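Local coordinates for DUF2019 domain-containing protein (Rhodopseudomonas palustris, PDB 2I9C) that is of unknown function but folds as a small all-helical domain of the DUF2019 family, which is grouped with the tetratricopeptide-repeat-like helical proteins, at residues Y68-M71 against Q72-L75; Q8-T11 against Q12-V15; K88-E91 against Q92-I96. All coordinates share one frame; numbering follows the deposited sequence.

Contact 1 of 3, residues Y68-M71 against Q72-L75. With ACT (acetate ion), chain B.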
# COMPACT_ATOMS: atom_id res chain seq x y z
N TYR A 68 7.99 -0.84 -8.15
CA TYR A 68 8.33 0.58 -7.88
C TYR A 68 9.60 0.66 -6.96
O TYR A 68 9.65 -0.03 -5.96
CB TYR A 68 7.12 1.33 -7.25
CG TYR A 68 7.33 2.83 -7.26
CD1 TYR A 68 6.81 3.62 -8.30
CD2 TYR A 68 8.16 3.44 -6.30
CE1 TYR A 68 7.07 4.97 -8.38
CE2 TYR A 68 8.46 4.81 -6.38
CZ TYR A 68 7.88 5.56 -7.40
OH TYR A 68 8.12 6.87 -7.46
N PRO A 69 10.62 1.51 -7.32
CA PRO A 69 11.85 1.55 -6.52
C PRO A 69 11.69 2.34 -5.20
O PRO A 69 12.34 3.39 -4.98
CB PRO A 69 12.85 2.24 -7.48
CG PRO A 69 11.99 3.22 -8.26
CD PRO A 69 10.69 2.41 -8.50
N ASN A 70 10.83 1.85 -4.31
CA ASN A 70 10.69 2.44 -2.99
C ASN A 70 10.00 1.38 -2.14
O ASN A 70 9.00 0.80 -2.56
CB ASN A 70 9.92 3.76 -3.01
CG ASN A 70 9.82 4.39 -1.62
OD1 ASN A 70 9.06 3.93 -0.78
ND2 ASN A 70 10.56 5.48 -1.40
N MSE A 71 10.55 1.08 -0.98
CA MSE A 71 10.07 -0.09 -0.22
C MSE A 71 8.74 0.22 0.44
O MSE A 71 7.89 -0.68 0.62
CB MSE A 71 11.09 -0.51 0.85
CG MSE A 71 10.85 -1.93 1.41
SE MSE A 71 11.02 -3.29 -0.11
CE MSE A 71 12.98 -3.44 -0.30
N GLN A 72 8.55 1.47 0.83
CA GLN A 72 7.25 1.86 1.37
C GLN A 72 6.13 1.71 0.32
O GLN A 72 5.02 1.29 0.66
CB GLN A 72 7.30 3.30 1.94
CG GLN A 72 5.98 3.75 2.70
CD GLN A 72 5.80 3.06 4.05
OE1 GLN A 72 6.66 2.30 4.48
NE2 GLN A 72 4.67 3.36 4.73
N VAL A 73 6.41 2.10 -0.93
CA VAL A 73 5.44 1.96 -2.02
C VAL A 73 5.10 0.47 -2.17
O VAL A 73 3.94 0.10 -2.22
CB VAL A 73 5.95 2.59 -3.35
CG1 VAL A 73 4.95 2.42 -4.49
CG2 VAL A 73 6.17 4.10 -3.14
N ARG A 74 6.13 -0.37 -2.27
CA ARG A 74 5.93 -1.79 -2.47
C ARG A 74 5.10 -2.40 -1.33
O ARG A 74 4.22 -3.22 -1.60
CB ARG A 74 7.28 -2.51 -2.57
CG ARG A 74 8.07 -2.13 -3.83
CD ARG A 74 9.29 -3.07 -4.02
NE ARG A 74 10.03 -2.71 -5.25
CZ ARG A 74 10.91 -3.48 -5.87
NH1 ARG A 74 11.20 -4.69 -5.41
NH2 ARG A 74 11.53 -3.05 -6.97
N LEU A 75 5.46 -2.06 -0.08
CA LEU A 75 4.76 -2.55 1.12
C LEU A 75 3.28 -2.18 1.11
O LEU A 75 2.40 -3.03 1.29
CB LEU A 75 5.40 -1.98 2.42
CG LEU A 75 4.62 -2.27 3.72
CD1 LEU A 75 4.66 -3.73 4.08
CD2 LEU A 75 5.30 -1.46 4.84
C ACT B . 11.51 -6.67 -2.56
O ACT B . 10.41 -6.07 -2.86
OXT ACT B . 12.42 -7.20 -3.41
CH3 ACT B . 11.63 -6.74 -1.13
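With CG swung away from its own backbone N (chi1 -178°), Asn70 carries its amide forward to the start of the next turn, where OD1 takes the N-H of Val73 at 3.2 Å. Asparagine suits this place because its short amide offers a carbonyl oxygen to an N-H of the first turn, while its ND2 turns to Asp26 in a weak bond. Arg74 is set the other way, CG beside the backbone N (chi1 -67°), and then runs extended to NE, which reaches back to Tyr68 O at 2.8 Å in a nearly straight bond. That oxygen is gripped twice: Arg74 NE and Asn70 N come to it from opposite faces of its carbonyl plane, the second closing an inverse gamma turn centred on Pro69. Tyr68 O lies near the guanidinium plane, at its edge, and so does the acetate oxygen to which NH1 donates at 3.0 Å. The acetate methyl lies 3.6 Å from the selenium of Met71, a selenomethionine. On the apolar side, Val73 CG1 meets the Tyr68 ring obliquely, 3.7 Å from CG, while CG2 lies against Asn70 CB; the two branches of valine let it meet both at once, and Val23 of helix 11-30 also touches Tyr68 and Val73. Asn70 makes this an N-capped start of helix 71-79, following an inverse gamma turn whose Tyr68 O is also held by Arg74.

Contact 2 of 3, residues Q8-T11 against Q12-V15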
# COMPACT_ATOMS: atom_id res chain seq x y z
N GLN A 8 -13.29 12.22 -9.35
CA GLN A 8 -13.12 12.79 -10.69
C GLN A 8 -11.77 12.44 -11.33
O GLN A 8 -11.51 12.76 -12.49
CB GLN A 8 -13.33 14.32 -10.68
CG GLN A 8 -14.75 14.72 -10.33
CD GLN A 8 -15.76 13.85 -11.05
OE1 GLN A 8 -15.71 13.71 -12.29
NE2 GLN A 8 -16.67 13.25 -10.28
N MSE A 9 -10.92 11.78 -10.56
CA MSE A 9 -9.59 11.42 -11.04
C MSE A 9 -9.61 10.12 -11.80
O MSE A 9 -10.37 9.22 -11.45
CB MSE A 9 -8.63 11.32 -9.86
CG MSE A 9 -8.04 12.66 -9.49
SE MSE A 9 -6.68 12.47 -8.05
CE MSE A 9 -5.61 11.22 -8.77
N THR A 10 -8.79 10.03 -12.85
CA THR A 10 -8.68 8.79 -13.62
C THR A 10 -7.97 7.75 -12.77
O THR A 10 -7.21 8.07 -11.89
CB THR A 10 -7.95 8.92 -14.98
OG1 THR A 10 -6.57 9.23 -14.77
CG2 THR A 10 -8.60 9.96 -15.92
N THR A 11 -8.25 6.49 -13.03
CA THR A 11 -7.58 5.38 -12.36
C THR A 11 -6.05 5.43 -12.50
O THR A 11 -5.34 5.25 -11.50
CB THR A 11 -8.21 4.03 -12.83
OG1 THR A 11 -9.56 3.98 -12.31
CG2 THR A 11 -7.37 2.84 -12.38
N GLN A 12 -5.53 5.76 -13.68
CA GLN A 12 -4.08 5.92 -13.81
C GLN A 12 -3.49 7.02 -12.97
O GLN A 12 -2.36 6.88 -12.43
CB GLN A 12 -3.63 6.16 -15.26
CG GLN A 12 -3.55 4.95 -16.11
CD GLN A 12 -2.59 3.86 -15.57
OE1 GLN A 12 -1.54 4.14 -15.00
NE2 GLN A 12 -2.99 2.61 -15.76
N ASP A 13 -4.20 8.14 -12.90
CA ASP A 13 -3.77 9.28 -12.07
C ASP A 13 -3.77 8.91 -10.59
O ASP A 13 -2.88 9.34 -9.85
CB ASP A 13 -4.66 10.53 -12.27
CG ASP A 13 -4.31 11.32 -13.54
OD1 ASP A 13 -3.23 11.07 -14.15
OD2 ASP A 13 -5.13 12.21 -13.95
N LEU A 14 -4.78 8.16 -10.16
CA LEU A 14 -4.82 7.60 -8.78
C LEU A 14 -3.60 6.70 -8.45
O LEU A 14 -3.01 6.80 -7.35
CB LEU A 14 -6.15 6.84 -8.55
CG LEU A 14 -7.39 7.76 -8.46
CD1 LEU A 14 -8.63 6.97 -8.62
CD2 LEU A 14 -7.43 8.54 -7.11
N VAL A 15 -3.25 5.81 -9.37
CA VAL A 15 -2.04 4.98 -9.17
C VAL A 15 -0.77 5.83 -9.04
O VAL A 15 0.06 5.59 -8.15
CB VAL A 15 -1.87 3.88 -10.27
CG1 VAL A 15 -0.59 3.07 -10.04
CG2 VAL A 15 -3.04 2.90 -10.19
O HOH W 1 -7.54 12.51 -13.23
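Thr10 OG1 accepts the N-H of Asp13 at 3.2 Å, the capping bond that begins helix 11-30. The hydroxyl reaches it because OG1 sits between the backbone N and the carbonyl carbon of its own residue (chi1 67°), folded back over the first turn. Asp13 answers through water: its OD2 receives a hydrogen bond at 2.5 Å from a molecule that in turn accepts from Thr10 N, 2.8 Å away. The carboxylate therefore reaches the N-cap amide through the water, so the direct bond of a capping box is not made, though the negative charge near the amino end of the helix is likely to be favourable to the helix dipole. Threonine and aspartate are apt choices here, one for a short acceptor and the other for a charge that suits a helix start. Behind the cap the ordinary helical pattern takes over, Leu14 N bonding to Thr10 O and Val15 N to Thr11 O. Thr11 spends its hydroxyl elsewhere, on Arg54, which also binds Met9 O and so ties the incoming loop to the chain just after helix 34-53. On the apolar side Met9, a selenomethionine, bends at its last torsion (chi3 53°) and lays CE along the helix, 3.5 Å from Leu14 N and 3.6 Å from Leu14 CD2. Leu14 is the buried partner, packed also on Ile47 and Leu51. With CG, CD1 and CD2 gone in an alanine in place of Leu14, a gap toward Ile47 and Leu51 would probably open and Met9 CE would lose its apolar neighbour. Val15, which touches Ala61 and Leu65, sets CG2 3.5 Å from Thr11 O.

Contact 3 of 3, residues K88-E91 against Q92-I96. With ACT (acetate ion), chain B; ACT (acetate ion), chain C.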
# COMPACT_ATOMS: atom_id res chain seq x y z
N LYS A 88 -0.41 -13.09 -5.21
CA LYS A 88 0.57 -12.07 -5.61
C LYS A 88 0.98 -11.14 -4.45
O LYS A 88 2.17 -10.84 -4.26
CB LYS A 88 0.05 -11.23 -6.79
CG LYS A 88 0.11 -11.91 -8.17
CD LYS A 88 -0.58 -11.04 -9.23
CE LYS A 88 -1.14 -11.89 -10.39
NZ LYS A 88 -2.18 -11.13 -11.21
N ALA A 89 -0.01 -10.63 -3.73
CA ALA A 89 0.25 -9.74 -2.59
C ALA A 89 1.07 -10.44 -1.50
O ALA A 89 2.04 -9.87 -0.99
CB ALA A 89 -1.05 -9.15 -2.01
N ARG A 90 0.69 -11.67 -1.16
CA ARG A 90 1.39 -12.45 -0.14
C ARG A 90 2.87 -12.68 -0.58
O ARG A 90 3.80 -12.53 0.22
CB ARG A 90 0.67 -13.80 0.15
CG ARG A 90 1.46 -14.66 1.12
CD ARG A 90 0.81 -15.98 1.59
NE ARG A 90 1.52 -16.35 2.82
CZ ARG A 90 1.05 -16.21 4.07
NH1 ARG A 90 -0.18 -15.74 4.28
NH2 ARG A 90 1.82 -16.56 5.10
N GLU A 91 3.06 -13.05 -1.85
CA GLU A 91 4.40 -13.23 -2.43
C GLU A 91 5.29 -11.97 -2.29
O GLU A 91 6.48 -12.07 -1.96
CB GLU A 91 4.27 -13.65 -3.89
CG GLU A 91 5.61 -13.89 -4.64
CD GLU A 91 5.45 -14.16 -6.16
OE1 GLU A 91 4.71 -13.41 -6.86
OE2 GLU A 91 6.09 -15.14 -6.65
N GLN A 92 4.72 -10.81 -2.58
CA GLN A 92 5.45 -9.55 -2.40
C GLN A 92 5.75 -9.29 -0.92
O GLN A 92 6.87 -8.96 -0.59
CB GLN A 92 4.71 -8.36 -3.03
CG GLN A 92 5.40 -6.99 -2.84
CD GLN A 92 6.82 -6.91 -3.37
OE1 GLN A 92 7.19 -7.59 -4.34
NE2 GLN A 92 7.63 -6.08 -2.72
N LEU A 93 4.81 -9.53 -0.03
CA LEU A 93 5.10 -9.32 1.37
C LEU A 93 6.23 -10.22 1.82
O LEU A 93 7.04 -9.81 2.63
CB LEU A 93 3.85 -9.53 2.23
CG LEU A 93 2.69 -8.54 2.10
CD1 LEU A 93 1.50 -9.03 2.95
CD2 LEU A 93 3.16 -7.13 2.57
N GLU A 94 6.24 -11.47 1.32
CA GLU A 94 7.27 -12.44 1.65
C GLU A 94 8.63 -11.97 1.17
O GLU A 94 9.58 -12.10 1.91
CB GLU A 94 6.92 -13.83 1.11
CG GLU A 94 5.77 -14.49 1.93
CD GLU A 94 5.22 -15.80 1.37
OE1 GLU A 94 5.39 -16.11 0.16
OE2 GLU A 94 4.58 -16.52 2.17
N ALA A 95 8.71 -11.44 -0.05
CA ALA A 95 9.95 -10.79 -0.59
C ALA A 95 10.44 -9.60 0.24
O ALA A 95 11.64 -9.45 0.44
CB ALA A 95 9.73 -10.35 -2.04
N ILE A 96 9.52 -8.74 0.68
CA ILE A 96 9.86 -7.66 1.62
C ILE A 96 10.45 -8.21 2.94
O ILE A 96 11.53 -7.79 3.35
CB ILE A 96 8.66 -6.67 1.84
CG1 ILE A 96 8.24 -6.08 0.48
CG2 ILE A 96 9.04 -5.54 2.90
CD1 ILE A 96 6.94 -5.20 0.59
C ACT B . 11.51 -6.67 -2.56
O ACT B . 10.41 -6.07 -2.86
OXT ACT B . 12.42 -7.20 -3.41
CH3 ACT B . 11.63 -6.74 -1.13
C ACT C . -3.98 -13.77 -7.16
O ACT C . -2.87 -13.29 -6.98
OXT ACT C . -4.45 -14.39 -6.18
CH3 ACT C . -4.68 -13.53 -8.44
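Arg90 and Glu94, one helical turn apart, form a salt bridge in which NE donates to OE2 at 3.1 Å in a moderately bent hydrogen bond (N-H...O 149°). Glu94 OE2 is met from above its carboxylate plane, and the two flat groups stand nearly perpendicular, 83° apart. Arg90 brings NE there on a chain extended from CG, while NH2 goes on to a salt bridge with Asp116 of helix 104-117, its stronger partner. Arginine suits the place because its several N-H groups can serve both carboxylates. Around this pair the backbone keeps the regular helical bonds, such as Glu94 N to Arg90 O at 2.9 Å. Leu93 turns inward to Leu75, Ala78 and Cys111. Gln92 bends at chi2 (58°) to aim NE2 at an acetate oxygen, 2.8 Å away, and the methyl of that ion lies against Ile96. A second acetate accepts from Lys88 N at 3.0 Å, and also from Val87 N, near the start of helix 86-99, whose amide N-H groups could favour an anion. Arg90 thus links its own helix, through Glu94, to helix 104-117, through Asp116; the acetates, probably from the crystallisation liquor, mark only N-H groups that can take an anion.

The three contacts follow one another along the chain, contact 2 first and contact 3 last. Contacts 1 and 3 touch, their centres 12 Å apart: Ile96 CD1 lies 3.5 Å from Leu75 CA, so that successive helices 71-79 and 86-99 pack directly. They also share one acetate, probably from the crystallisation liquor, whose one oxygen accepts from both Arg74 NH1 and Gln92 NE2; whether a natural anion binds there is unknown. Contact 2 stands apart, with nearest atoms about 7 Å from contact 1 and about 14 Å from contact 3, which lies on the opposite side of the chain's centre. Contacts 1 and 2 nevertheless do the same job, each capping a helix start.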